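Local coordinates for protein beta-N-acetylhexosaminidase (Arthrobacter aurescens, PDB 3RCN) that probably hydrolyses terminal non-reducing N-acetyl-D-hexosamine residues from N-acetyl-beta-D-hexosaminides, as a member of glycosyl hydrolase family 20, at residues A13-S18 with W483-G488; D35-G40 with L69-S74; A391-Y396 with T443-R448; L406-R411 with A452-W457. All coordinates share one frame; numbering follows the deposited sequence.

Contact 1. Residues A13-S18 with W483-G488; sequences APWSFS and WSNPAG
Ser-484 OG donates to Ala-13 O over 2.7 Å, in the carbonyl plane and on a lone pair of the oxygen. The serine is the first residue to leave the helix 474-483. One residue earlier, Trp-483 O accepts from Trp-15 NE1 at 3.1 Å in an almost straight bond lying in the indole plane. The two bonds join the lead-in to strand 16-26, in the N-terminal domain, to the end of a helix of the family 20 catalytic domain. Asp-134 OD1, on strand 125-134, accepts from both Trp-15 N and Trp-483 NE1. Asn-485 CB sits over the centre of the Trp-15 six-membered ring, 3.5 Å from its centroid, a CH-pi contact; its amide lies within 10° of parallel to the indole. Asn-485 OD1 accepts from Ala-487 N at 3.1 Å, the donor lying above the carbonyl plane, which closes an Asx turn.

Contact 2. Residues D35-G40 with L69-S74; sequences DPELRG and LLLDPS
Asp-35 and Leu-38 meet Leu-69 and Leu-71 in a strand-to-turn contact within a beta-alpha-beta unit, where the chain leaves the outer strand 32-34, makes a 3-10 turn at 36-38 and enters helix 39-53 beside strand 67-71. Asp-35 continues the pairing past the end of strand 32-34, its two bonds flanking Leu-70: its backbone N donates to Leu-69 O at 3.1 Å, and its OD2 accepts from Leu-71 N at 3.0 Å. The carboxylate thus takes the place of a backbone carbonyl, met on its anti side. The CB of Asp-35 already points to the strand, and CG is set beside the backbone N (chi1 -75°). Leu-38 packs over the same backbone: CD2 lies 3.3 Å from Leu-69 O, CB meets Leu-69 CB at 4.1 Å, and CD1 approaches Leu-71 CD1. Leu-71 also receives the bent chain of Glu-37, which crosses it at about a right angle, with Glu-37 CB 3.7 Å from Leu-71 CD1. Asp-35 OD2 has a long, weak ion pair with Arg-63 as well. The peptide N-H, with the distant guanidinium, would probably favour the ionised carboxylate, which here does the work of a backbone acceptor.

Contact 3. Residues A391-Y396 with T443-R448; sequences ALRKGY and TDFPGR
The Phe-445 ring has Leu-392 CB on one face, 4.2 Å from the ring centroid in a CH-pi contact, and Thr-443 CB on the opposite face, both displaced toward the rim. At its edge, near the ring plane, Arg-393 CG comes to 4.1 Å from Phe-445 CD1. The ring thereby covers the last turn of helix 385-393, which ends in a Schellman motif with Gly-395 at positive phi, just before strand 397-400 of the catalytic barrel. The loop 443-448 runs past this helix end into strand 449-456, the neighbour of 397-400 in the sheet. Leu-392 O is gripped twice: Gly-395 N donates to it at 2.8 Å within the capping turn, and Gly-447 N donates to it at 3.1 Å from across the contact. The two donors arrive from opposite faces of the carbonyl plane, and the bond from Gly-447 is clearly bent, at 139°. Beside these glycines the Pro-446 ring packs on the last carbonyls of the helix, its CG lying near both Leu-392 O and Arg-393 O. Leu-392 CD2 meets the carbonyl group of Gly-447, and Arg-448 N is held by Asp-397 OD1. Gly-447 lies against segment 391-396, its CA making a C-H...O contact of 3.4 Å with Tyr-396 O.

Contact 4. Residues L406-R411 with A452-W457; sequences LYLDHR and AQANIW
Leu-408 CD1 lies 3.9 Å from both Ala-454 CB and Ile-456 CG1, and Leu-406 CD1 extends this apolar side to Ala-452 CB; Phe-482 and Ile-478 of helix 474-483 back the leucines. Residues 406-409 run nearly parallel to 452-457 and form a single beta bridge, Tyr-407 with Asn-455, at the C-terminal end of barrel strand 449-456. Two backbone bonds make the bridge: Asn-455 N donates to Leu-406 O at 3.1 Å, and Leu-408 N to Asn-455 O at 2.8 Å. A type I turn from Tyr-407 to His-410 then carries the loop away. On the side bearing Tyr-407, Asn-455 and Trp-457, the indole turns its edge to the phenol in an edge-to-face pair, planes 60° apart, with Trp-457 NE1 over the rim of the Tyr-407 ring, 3.4 Å from CE2. Asn-455 lies alongside the phenol and points the same way, its ND2 3.2 Å from Tyr-407 CE1. Tyr-407 comes near Glu-316, the predicted proton donor, so these rings probably border the sugar-binding pocket. Gln-453 NE2 steadies the Asn-455 amide through OD1, while Gln-453 OE1 is hydrogen-bonded to Tyr-140 OH. Asp-409 CG stands between its backbone N and carbonyl carbon (chi1 54°), beside the indole, and OD2 meets the ring edge near its plane, 3.4 Å from Trp-457 CD1.

Overall arrangement
Contact 4 is the one near the predicted active site: the side chain of Tyr-407 is about 7 Å from that of Glu-316, the predicted proton donor, and the side chain of Trp-457 about 4 Å from a bound glycerol. Contacts 3 and 4 cross along the chain, 443-448 leading into strand 449-456 and 452-457 lying at its other end, yet their centres are 25 Å apart. Contact 1 ties the N-terminal domain to the barrel through the end of helix 474-483, whose earlier residues pack on contact 4; its nearest atoms are about 9 Å from that contact. Contact 2 reaches the same six-stranded sheet as contact 1 at its other outer strand, 23 Å away between centres and 35 Å from contact 4.

Contact 1. Residues A13-S18 with W483-G488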
loop_
_atom_site.group_PDB
_atom_site.type_symbol
_atom_site.label_atom_id
_atom_site.label_comp_id
_atom_site.label_asym_id
_atom_site.label_seq_id
_atom_site.Cartn_x
_atom_site.Cartn_y
_atom_site.Cartn_z
ATOM N N ALA A 13 -15.268 -3.775 -21.904
ATOM C CA ALA A 13 -15.959 -4.750 -22.748
ATOM C C ALA A 13 -15.087 -5.163 -23.926
ATOM O O ALA A 13 -14.560 -4.308 -24.626
ATOM C CB ALA A 13 -17.269 -4.165 -23.256
ATOM N N PRO A 14 -14.948 -6.478 -24.161
ATOM C CA PRO A 14 -14.154 -7.017 -25.276
ATOM C C PRO A 14 -14.828 -6.718 -26.609
ATOM O O PRO A 14 -16.003 -6.360 -26.635
ATOM C CB PRO A 14 -14.166 -8.531 -25.031
ATOM C CG PRO A 14 -14.836 -8.734 -23.711
ATOM C CD PRO A 14 -15.674 -7.538 -23.449
ATOM N N TRP A 15 -14.102 -6.856 -27.709
ATOM C CA TRP A 15 -14.679 -6.523 -29.006
ATOM C C TRP A 15 -15.744 -7.514 -29.474
ATOM O O TRP A 15 -16.795 -7.095 -29.958
ATOM C CB TRP A 15 -13.593 -6.278 -30.051
ATOM C CG TRP A 15 -13.045 -4.887 -29.951
ATOM C CD1 TRP A 15 -12.418 -4.328 -28.870
ATOM C CD2 TRP A 15 -13.084 -3.870 -30.960
ATOM N NE1 TRP A 15 -12.061 -3.030 -29.151
ATOM C CE2 TRP A 15 -12.456 -2.726 -30.426
ATOM C CE3 TRP A 15 -13.584 -3.819 -32.263
ATOM C CZ2 TRP A 15 -12.318 -1.546 -31.147
ATOM C CZ3 TRP A 15 -13.442 -2.643 -32.983
ATOM C CH2 TRP A 15 -12.816 -1.523 -32.422
ATOM N N SER A 16 -15.489 -8.812 -29.326
ATOM C CA SER A 16 -16.536 -9.820 -29.557
ATOM C C SER A 16 -16.611 -10.872 -28.446
ATOM O O SER A 16 -15.592 -11.344 -27.942
ATOM C CB SER A 16 -16.378 -10.492 -30.926
ATOM O OG SER A 16 -15.267 -11.370 -30.946
ATOM N N PHE A 17 -17.831 -11.230 -28.062
ATOM C CA PHE A 17 -18.048 -12.176 -26.966
ATOM C C PHE A 17 -19.202 -13.130 -27.263
ATOM O O PHE A 17 -20.280 -12.698 -27.662
ATOM C CB PHE A 17 -18.324 -11.406 -25.672
ATOM C CG PHE A 17 -18.677 -12.280 -24.496
ATOM C CD1 PHE A 17 -19.999 -12.638 -24.246
ATOM C CD2 PHE A 17 -17.696 -12.725 -23.621
ATOM C CE1 PHE A 17 -20.338 -13.438 -23.144
ATOM C CE2 PHE A 17 -18.026 -13.530 -22.529
ATOM C CZ PHE A 17 -19.352 -13.885 -22.294
ATOM N N SER A 18 -18.971 -14.424 -27.064
ATOM C CA SER A 18 -20.032 -15.430 -27.167
ATOM C C SER A 18 -19.955 -16.452 -26.037
ATOM O O SER A 18 -18.892 -16.998 -25.751
ATOM C CB SER A 18 -19.960 -16.162 -28.506
ATOM O OG SER A 18 -20.727 -17.360 -28.462
ATOM N N TRP A 483 -10.021 1.247 -24.562
ATOM C CA TRP A 483 -9.930 -0.116 -25.082
ATOM C C TRP A 483 -11.001 -0.584 -26.083
ATOM O O TRP A 483 -10.680 -1.085 -27.164
ATOM C CB TRP A 483 -9.845 -1.122 -23.919
ATOM C CG TRP A 483 -9.666 -2.508 -24.404
ATOM C CD1 TRP A 483 -10.640 -3.356 -24.839
ATOM C CD2 TRP A 483 -8.427 -3.198 -24.570
ATOM N NE1 TRP A 483 -10.086 -4.548 -25.237
ATOM C CE2 TRP A 483 -8.726 -4.475 -25.085
ATOM C CE3 TRP A 483 -7.093 -2.862 -24.332
ATOM C CZ2 TRP A 483 -7.744 -5.416 -25.364
ATOM C CZ3 TRP A 483 -6.117 -3.795 -24.611
ATOM C CH2 TRP A 483 -6.446 -5.059 -25.122
ATOM N N SER A 484 -12.269 -0.385 -25.733
ATOM C CA SER A 484 -13.343 -1.121 -26.394
ATOM C C SER A 484 -13.760 -0.530 -27.733
ATOM O O SER A 484 -13.196 0.443 -28.199
ATOM C CB SER A 484 -14.587 -1.226 -25.501
ATOM O OG SER A 484 -14.267 -1.702 -24.212
ATOM N N ASN A 485 -14.777 -1.149 -28.318
ATOM C CA ASN A 485 -15.398 -0.723 -29.558
ATOM C C ASN A 485 -16.442 0.375 -29.302
ATOM O O ASN A 485 -17.402 0.178 -28.548
ATOM C CB ASN A 485 -16.028 -1.954 -30.235
ATOM C CG ASN A 485 -16.729 -1.633 -31.548
ATOM O OD1 ASN A 485 -16.653 -0.517 -32.064
ATOM N ND2 ASN A 485 -17.404 -2.628 -32.106
ATOM N N PRO A 486 -16.259 1.545 -29.939
ATOM C CA PRO A 486 -17.139 2.705 -29.755
ATOM C C PRO A 486 -18.569 2.484 -30.248
ATOM O O PRO A 486 -19.462 3.231 -29.856
ATOM C CB PRO A 486 -16.454 3.796 -30.584
ATOM C CG PRO A 486 -15.639 3.061 -31.580
ATOM C CD PRO A 486 -15.176 1.821 -30.903
ATOM N N ALA A 487 -18.778 1.474 -31.085
ATOM C CA ALA A 487 -20.091 1.189 -31.652
ATOM C C ALA A 487 -21.077 0.693 -30.600
ATOM O O ALA A 487 -22.255 1.064 -30.609
ATOM C CB ALA A 487 -19.963 0.158 -32.752
ATOM N N GLY A 488 -20.587 -0.129 -29.682
ATOM C CA GLY A 488 -21.440 -0.772 -28.704
ATOM C C GLY A 488 -21.652 0.044 -27.438
ATOM O O GLY A 488 -21.957 -0.520 -26.383
HETATM O O HOH W 1 -17.249 -3.272 -27.161
#

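Contact 2. Residues D35-G40 with L69-S74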
loop_
_atom_site.group_PDB
_atom_site.type_symbol
_atom_site.label_atom_id
_atom_site.label_comp_id
_atom_site.label_asym_id
_atom_site.label_seq_id
_atom_site.Cartn_x
_atom_site.Cartn_y
_atom_site.Cartn_z
ATOM N N ASP A 35 3.876 -20.828 -24.937
ATOM C CA ASP A 35 4.929 -20.663 -25.944
ATOM C C ASP A 35 5.994 -19.665 -25.432
ATOM O O ASP A 35 5.685 -18.769 -24.635
ATOM C CB ASP A 35 4.327 -20.202 -27.278
ATOM C CG ASP A 35 3.597 -21.330 -28.027
ATOM O OD1 ASP A 35 3.940 -22.522 -27.838
ATOM O OD2 ASP A 35 2.681 -21.019 -28.820
ATOM N N PRO A 36 7.249 -19.815 -25.887
ATOM C CA PRO A 36 8.407 -19.085 -25.340
ATOM C C PRO A 36 8.176 -17.584 -25.204
ATOM O O PRO A 36 8.595 -16.977 -24.213
ATOM C CB PRO A 36 9.497 -19.333 -26.383
ATOM C CG PRO A 36 9.122 -20.627 -27.001
ATOM C CD PRO A 36 7.624 -20.670 -27.027
ATOM N N GLU A 37 7.511 -17.001 -26.197
ATOM C CA GLU A 37 7.213 -15.573 -26.211
ATOM C C GLU A 37 6.341 -15.138 -25.034
ATOM O O GLU A 37 6.416 -13.999 -24.582
ATOM C CB GLU A 37 6.513 -15.204 -27.524
ATOM C CG GLU A 37 7.357 -15.410 -28.773
ATOM C CD GLU A 37 7.247 -16.818 -29.338
ATOM O OE1 GLU A 37 6.430 -17.614 -28.823
ATOM O OE2 GLU A 37 7.980 -17.122 -30.307
ATOM N N LEU A 38 5.483 -16.048 -24.582
ATOM C CA LEU A 38 4.511 -15.787 -23.530
ATOM C C LEU A 38 4.928 -16.233 -22.110
ATOM O O LEU A 38 4.126 -16.167 -21.185
ATOM C CB LEU A 38 3.175 -16.424 -23.907
ATOM C CG LEU A 38 2.389 -15.874 -25.101
ATOM C CD1 LEU A 38 3.144 -14.792 -25.886
ATOM C CD2 LEU A 38 1.938 -17.014 -26.010
ATOM N N ARG A 39 6.147 -16.743 -21.942
ATOM C CA ARG A 39 6.583 -17.183 -20.617
ATOM C C ARG A 39 6.485 -16.041 -19.616
ATOM O O ARG A 39 6.239 -16.266 -18.432
ATOM C CB ARG A 39 8.006 -17.725 -20.648
ATOM C CG ARG A 39 8.241 -18.797 -21.697
ATOM C CD ARG A 39 8.162 -20.176 -21.093
ATOM N NE ARG A 39 7.927 -21.228 -22.087
ATOM C CZ ARG A 39 8.860 -21.738 -22.887
ATOM N NH1 ARG A 39 10.107 -21.283 -22.836
ATOM N NH2 ARG A 39 8.539 -22.698 -23.747
ATOM N N GLY A 40 6.666 -14.814 -20.093
ATOM C CA GLY A 40 6.541 -13.651 -19.235
ATOM C C GLY A 40 5.162 -13.564 -18.606
ATOM O O GLY A 40 5.029 -13.557 -17.375
ATOM N N LEU A 69 -1.221 -20.629 -22.979
ATOM C CA LEU A 69 -0.995 -19.345 -23.640
ATOM C C LEU A 69 -0.241 -19.590 -24.944
ATOM O O LEU A 69 0.949 -19.920 -24.938
ATOM C CB LEU A 69 -0.205 -18.405 -22.730
ATOM C CG LEU A 69 -0.682 -18.367 -21.277
ATOM C CD1 LEU A 69 0.233 -17.479 -20.449
ATOM C CD2 LEU A 69 -2.136 -17.913 -21.179
ATOM N N LEU A 70 -0.937 -19.411 -26.061
ATOM C CA LEU A 70 -0.396 -19.769 -27.375
ATOM C C LEU A 70 -0.156 -18.568 -28.287
ATOM O O LEU A 70 -1.001 -17.678 -28.399
ATOM C CB LEU A 70 -1.329 -20.759 -28.069
ATOM C CG LEU A 70 -1.577 -22.014 -27.242
ATOM C CD1 LEU A 70 -2.698 -22.814 -27.850
ATOM C CD2 LEU A 70 -0.298 -22.840 -27.139
ATOM N N LEU A 71 1.002 -18.560 -28.939
ATOM C CA LEU A 71 1.343 -17.506 -29.895
ATOM C C LEU A 71 0.613 -17.694 -31.217
ATOM O O LEU A 71 0.687 -18.765 -31.827
ATOM C CB LEU A 71 2.842 -17.476 -30.163
ATOM C CG LEU A 71 3.257 -16.240 -30.951
ATOM C CD1 LEU A 71 3.745 -15.167 -29.994
ATOM C CD2 LEU A 71 4.326 -16.586 -31.974
ATOM N N ASP A 72 -0.099 -16.649 -31.637
ATOM C CA ASP A 72 -0.762 -16.592 -32.944
ATOM C C ASP A 72 -0.318 -15.350 -33.722
ATOM O O ASP A 72 -0.871 -14.267 -33.530
ATOM C CB ASP A 72 -2.290 -16.609 -32.825
ATOM C CG ASP A 72 -2.981 -16.503 -34.186
ATOM O OD1 ASP A 72 -2.284 -16.334 -35.221
ATOM O OD2 ASP A 72 -4.228 -16.580 -34.222
ATOM N N PRO A 73 0.694 -15.506 -34.588
ATOM C CA PRO A 73 1.331 -14.365 -35.263
ATOM C C PRO A 73 0.359 -13.542 -36.114
ATOM O O PRO A 73 0.674 -12.395 -36.447
ATOM C CB PRO A 73 2.403 -15.015 -36.146
ATOM C CG PRO A 73 2.484 -16.473 -35.691
ATOM C CD PRO A 73 1.146 -16.800 -35.129
ATOM N N SER A 74 -0.804 -14.099 -36.441
ATOM C CA SER A 74 -1.777 -13.376 -37.263
ATOM C C SER A 74 -2.570 -12.321 -36.475
ATOM O O SER A 74 -3.211 -11.447 -37.059
ATOM C CB SER A 74 -2.729 -14.346 -37.966
ATOM O OG SER A 74 -3.661 -14.886 -37.044
#

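Contact 3. Residues A391-Y396 with T443-R448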
loop_
_atom_site.group_PDB
_atom_site.type_symbol
_atom_site.label_atom_id
_atom_site.label_comp_id
_atom_site.label_asym_id
_atom_site.label_seq_id
_atom_site.Cartn_x
_atom_site.Cartn_y
_atom_site.Cartn_z
ATOM N N ALA A 391 -1.994 20.404 -33.961
ATOM C CA ALA A 391 -0.702 19.767 -33.710
ATOM C C ALA A 391 -0.439 18.617 -34.671
ATOM O O ALA A 391 0.710 18.255 -34.912
ATOM C CB ALA A 391 -0.624 19.280 -32.281
ATOM N N LEU A 392 -1.511 18.040 -35.204
ATOM C CA LEU A 392 -1.412 17.039 -36.259
ATOM C C LEU A 392 -1.008 17.685 -37.593
ATOM O O LEU A 392 -0.158 17.166 -38.319
ATOM C CB LEU A 392 -2.744 16.316 -36.415
ATOM C CG LEU A 392 -3.262 15.532 -35.210
ATOM C CD1 LEU A 392 -4.761 15.357 -35.322
ATOM C CD2 LEU A 392 -2.566 14.178 -35.077
ATOM N N ARG A 393 -1.611 18.827 -37.911
ATOM C CA ARG A 393 -1.214 19.569 -39.100
ATOM C C ARG A 393 0.310 19.748 -39.148
ATOM O O ARG A 393 0.923 19.599 -40.205
ATOM C CB ARG A 393 -1.901 20.937 -39.160
ATOM C CG ARG A 393 -3.404 20.902 -39.411
ATOM C CD ARG A 393 -3.858 22.228 -40.019
ATOM N NE ARG A 393 -5.027 22.801 -39.350
ATOM C CZ ARG A 393 -6.289 22.492 -39.643
ATOM N NH1 ARG A 393 -6.554 21.602 -40.592
ATOM N NH2 ARG A 393 -7.291 23.067 -38.984
ATOM N N LYS A 394 0.926 20.028 -38.002
ATOM C CA LYS A 394 2.361 20.287 -37.961
ATOM C C LYS A 394 3.199 19.011 -37.885
ATOM O O LYS A 394 4.427 19.091 -37.795
ATOM C CB LYS A 394 2.730 21.171 -36.767
ATOM C CG LYS A 394 2.535 22.667 -36.966
ATOM C CD LYS A 394 1.336 23.192 -36.185
ATOM C CE LYS A 394 1.444 24.696 -35.965
ATOM N NZ LYS A 394 0.114 25.343 -35.810
ATOM N N GLY A 395 2.552 17.844 -37.887
ATOM C CA GLY A 395 3.270 16.573 -37.894
ATOM C C GLY A 395 3.614 15.980 -36.531
ATOM O O GLY A 395 4.213 14.905 -36.436
ATOM N N TYR A 396 3.251 16.687 -35.469
ATOM C CA TYR A 396 3.477 16.184 -34.131
ATOM C C TYR A 396 2.509 15.033 -33.870
ATOM O O TYR A 396 1.346 15.097 -34.272
ATOM C CB TYR A 396 3.299 17.303 -33.095
ATOM C CG TYR A 396 4.312 18.426 -33.228
ATOM C CD1 TYR A 396 5.315 18.369 -34.195
ATOM C CD2 TYR A 396 4.276 19.535 -32.382
ATOM C CE1 TYR A 396 6.248 19.385 -34.329
ATOM C CE2 TYR A 396 5.210 20.560 -32.505
ATOM C CZ TYR A 396 6.194 20.478 -33.483
ATOM O OH TYR A 396 7.131 21.484 -33.622
ATOM N N THR A 443 -8.863 14.012 -43.079
ATOM C CA THR A 443 -7.943 15.094 -43.398
ATOM C C THR A 443 -6.519 14.594 -43.631
ATOM O O THR A 443 -5.700 15.291 -44.231
ATOM C CB THR A 443 -7.962 16.157 -42.299
ATOM O OG1 THR A 443 -8.531 15.588 -41.115
ATOM C CG2 THR A 443 -8.809 17.339 -42.724
ATOM N N ASP A 444 -6.227 13.386 -43.157
ATOM C CA ASP A 444 -4.985 12.712 -43.531
ATOM C C ASP A 444 -3.715 13.553 -43.355
ATOM O O ASP A 444 -2.976 13.772 -44.323
ATOM C CB ASP A 444 -5.079 12.198 -44.970
ATOM C CG ASP A 444 -5.549 10.762 -45.040
ATOM O OD1 ASP A 444 -4.906 9.901 -44.403
ATOM O OD2 ASP A 444 -6.564 10.498 -45.718
ATOM N N PHE A 445 -3.484 14.057 -42.143
ATOM C CA PHE A 445 -2.299 14.876 -41.883
ATOM C C PHE A 445 -1.054 14.052 -41.531
ATOM O O PHE A 445 -1.131 12.834 -41.347
ATOM C CB PHE A 445 -2.568 15.879 -40.752
ATOM C CG PHE A 445 -3.970 15.849 -40.219
ATOM C CD1 PHE A 445 -4.664 17.031 -40.013
ATOM C CD2 PHE A 445 -4.592 14.646 -39.907
ATOM C CE1 PHE A 445 -5.952 17.015 -39.515
ATOM C CE2 PHE A 445 -5.883 14.621 -39.413
ATOM C CZ PHE A 445 -6.564 15.807 -39.211
ATOM N N PRO A 446 0.094 14.734 -41.396
ATOM C CA PRO A 446 1.385 14.108 -41.071
ATOM C C PRO A 446 1.491 13.606 -39.634
ATOM O O PRO A 446 2.240 12.660 -39.374
ATOM C CB PRO A 446 2.396 15.236 -41.312
ATOM C CG PRO A 446 1.613 16.489 -41.163
ATOM C CD PRO A 446 0.246 16.169 -41.694
ATOM N N GLY A 447 0.769 14.241 -38.716
ATOM C CA GLY A 447 0.772 13.812 -37.331
ATOM C C GLY A 447 -0.207 12.669 -37.182
ATOM O O GLY A 447 -1.203 12.608 -37.917
ATOM N N ARG A 448 0.066 11.756 -36.250
ATOM C CA ARG A 448 -0.870 10.663 -35.986
ATOM C C ARG A 448 -1.379 10.644 -34.556
ATOM O O ARG A 448 -0.666 11.017 -33.627
ATOM C CB ARG A 448 -0.275 9.302 -36.368
ATOM C CG ARG A 448 1.184 9.089 -35.987
ATOM C CD ARG A 448 1.682 7.734 -36.484
ATOM N NE ARG A 448 0.928 6.624 -35.898
ATOM C CZ ARG A 448 1.371 5.855 -34.903
ATOM N NH1 ARG A 448 2.573 6.069 -34.382
ATOM N NH2 ARG A 448 0.618 4.865 -34.432
#

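Contact 4. Residues L406-R411 with A452-W457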
loop_
_atom_site.group_PDB
_atom_site.type_symbol
_atom_site.label_atom_id
_atom_site.label_comp_id
_atom_site.label_asym_id
_atom_site.label_seq_id
_atom_site.Cartn_x
_atom_site.Cartn_y
_atom_site.Cartn_z
ATOM N N LEU A 406 -11.100 14.863 -19.373
ATOM C CA LEU A 406 -10.254 13.840 -18.773
ATOM C C LEU A 406 -9.458 14.178 -17.502
ATOM O O LEU A 406 -8.513 13.451 -17.173
ATOM C CB LEU A 406 -9.373 13.189 -19.836
ATOM C CG LEU A 406 -10.193 12.492 -20.922
ATOM C CD1 LEU A 406 -9.308 11.636 -21.803
ATOM C CD2 LEU A 406 -11.282 11.648 -20.295
ATOM N N TYR A 407 -9.707 15.330 -16.881
ATOM C CA TYR A 407 -8.983 15.670 -15.645
ATOM C C TYR A 407 -9.725 15.161 -14.409
ATOM O O TYR A 407 -10.830 15.615 -14.091
ATOM C CB TYR A 407 -8.713 17.180 -15.536
ATOM C CG TYR A 407 -7.529 17.657 -16.365
ATOM C CD1 TYR A 407 -7.047 16.900 -17.424
ATOM C CD2 TYR A 407 -6.874 18.845 -16.067
ATOM C CE1 TYR A 407 -5.966 17.318 -18.170
ATOM C CE2 TYR A 407 -5.781 19.276 -16.816
ATOM C CZ TYR A 407 -5.337 18.505 -17.866
ATOM O OH TYR A 407 -4.259 18.911 -18.623
ATOM N N LEU A 408 -9.101 14.217 -13.708
ATOM C CA LEU A 408 -9.780 13.474 -12.652
ATOM C C LEU A 408 -9.670 14.112 -11.269
ATOM O O LEU A 408 -10.292 13.650 -10.318
ATOM C CB LEU A 408 -9.285 12.025 -12.611
ATOM C CG LEU A 408 -9.480 11.212 -13.892
ATOM C CD1 LEU A 408 -8.921 9.792 -13.745
ATOM C CD2 LEU A 408 -10.952 11.183 -14.273
ATOM N N ASP A 409 -8.871 15.161 -11.147
ATOM C CA ASP A 409 -8.878 15.961 -9.931
ATOM C C ASP A 409 -10.163 16.800 -9.868
ATOM O O ASP A 409 -10.498 17.355 -8.827
ATOM C CB ASP A 409 -7.616 16.836 -9.820
ATOM C CG ASP A 409 -7.384 17.723 -11.054
ATOM O OD1 ASP A 409 -7.076 18.924 -10.867
ATOM O OD2 ASP A 409 -7.481 17.227 -12.207
ATOM N N HIS A 410 -10.907 16.854 -10.970
ATOM C CA HIS A 410 -12.122 17.666 -11.010
ATOM C C HIS A 410 -13.299 16.956 -10.373
ATOM O O HIS A 410 -13.467 15.749 -10.540
ATOM C CB HIS A 410 -12.505 18.070 -12.439
ATOM C CG HIS A 410 -11.556 19.030 -13.075
ATOM N ND1 HIS A 410 -11.855 19.707 -14.237
ATOM C CD2 HIS A 410 -10.306 19.416 -12.723
ATOM C CE1 HIS A 410 -10.830 20.466 -14.575
ATOM N NE2 HIS A 410 -9.878 20.308 -13.671
ATOM N N ARG A 411 -14.134 17.742 -9.695
ATOM C CA ARG A 411 -15.295 17.263 -8.961
ATOM C C ARG A 411 -16.231 16.389 -9.792
ATOM O O ARG A 411 -16.469 16.664 -10.962
ATOM C CB ARG A 411 -16.066 18.453 -8.411
ATOM C CG ARG A 411 -16.718 19.309 -9.468
ATOM C CD ARG A 411 -16.599 20.757 -9.062
ATOM N NE ARG A 411 -17.056 21.677 -10.098
ATOM C CZ ARG A 411 -18.158 22.409 -10.009
ATOM N NH1 ARG A 411 -18.925 22.326 -8.930
ATOM N NH2 ARG A 411 -18.487 23.227 -10.993
ATOM N N ALA A 452 -5.282 8.437 -25.975
ATOM C CA ALA A 452 -5.755 9.392 -24.978
ATOM C C ALA A 452 -5.178 9.107 -23.592
ATOM O O ALA A 452 -4.538 8.078 -23.374
ATOM C CB ALA A 452 -7.289 9.424 -24.935
ATOM N N GLN A 453 -5.359 10.052 -22.677
ATOM C CA GLN A 453 -4.826 9.911 -21.337
ATOM C C GLN A 453 -5.679 10.668 -20.315
ATOM O O GLN A 453 -6.176 11.757 -20.594
ATOM C CB GLN A 453 -3.384 10.404 -21.356
ATOM C CG GLN A 453 -2.738 10.666 -20.036
ATOM C CD GLN A 453 -1.352 11.252 -20.234
ATOM O OE1 GLN A 453 -0.512 10.656 -20.910
ATOM N NE2 GLN A 453 -1.112 12.436 -19.673
ATOM N N ALA A 454 -5.845 10.091 -19.130
ATOM C CA ALA A 454 -6.527 10.781 -18.045
ATOM C C ALA A 454 -5.487 11.283 -17.041
ATOM O O ALA A 454 -4.537 10.569 -16.712
ATOM C CB ALA A 454 -7.527 9.855 -17.365
ATOM N N ASN A 455 -5.662 12.513 -16.569
ATOM C CA ASN A 455 -4.703 13.126 -15.651
ATOM C C ASN A 455 -5.269 13.304 -14.246
ATOM O O ASN A 455 -6.378 13.808 -14.076
ATOM C CB ASN A 455 -4.220 14.483 -16.185
ATOM C CG ASN A 455 -3.491 14.362 -17.515
ATOM O OD1 ASN A 455 -3.011 13.292 -17.868
ATOM N ND2 ASN A 455 -3.402 15.463 -18.253
ATOM N N ILE A 456 -4.505 12.877 -13.247
ATOM C CA ILE A 456 -4.882 13.084 -11.858
ATOM C C ILE A 456 -3.884 14.026 -11.174
ATOM O O ILE A 456 -2.786 13.612 -10.783
ATOM C CB ILE A 456 -4.858 11.714 -11.144
ATOM C CG1 ILE A 456 -5.584 10.671 -12.007
ATOM C CG2 ILE A 456 -5.443 11.801 -9.741
ATOM C CD1 ILE A 456 -5.351 9.242 -11.564
ATOM N N TRP A 457 -4.297 15.271 -10.946
ATOM C CA TRP A 457 -3.417 16.239 -10.302
ATOM C C TRP A 457 -3.659 16.167 -8.808
ATOM O O TRP A 457 -4.797 16.085 -8.369
ATOM C CB TRP A 457 -3.662 17.642 -10.837
ATOM C CG TRP A 457 -3.405 17.718 -12.309
ATOM C CD1 TRP A 457 -4.337 17.690 -13.304
ATOM C CD2 TRP A 457 -2.130 17.788 -12.954
ATOM N NE1 TRP A 457 -3.724 17.744 -14.521
ATOM C CE2 TRP A 457 -2.365 17.811 -14.337
ATOM C CE3 TRP A 457 -0.811 17.850 -12.491
ATOM C CZ2 TRP A 457 -1.334 17.897 -15.274
ATOM C CZ3 TRP A 457 0.215 17.930 -13.413
ATOM C CH2 TRP A 457 -0.052 17.952 -14.792
#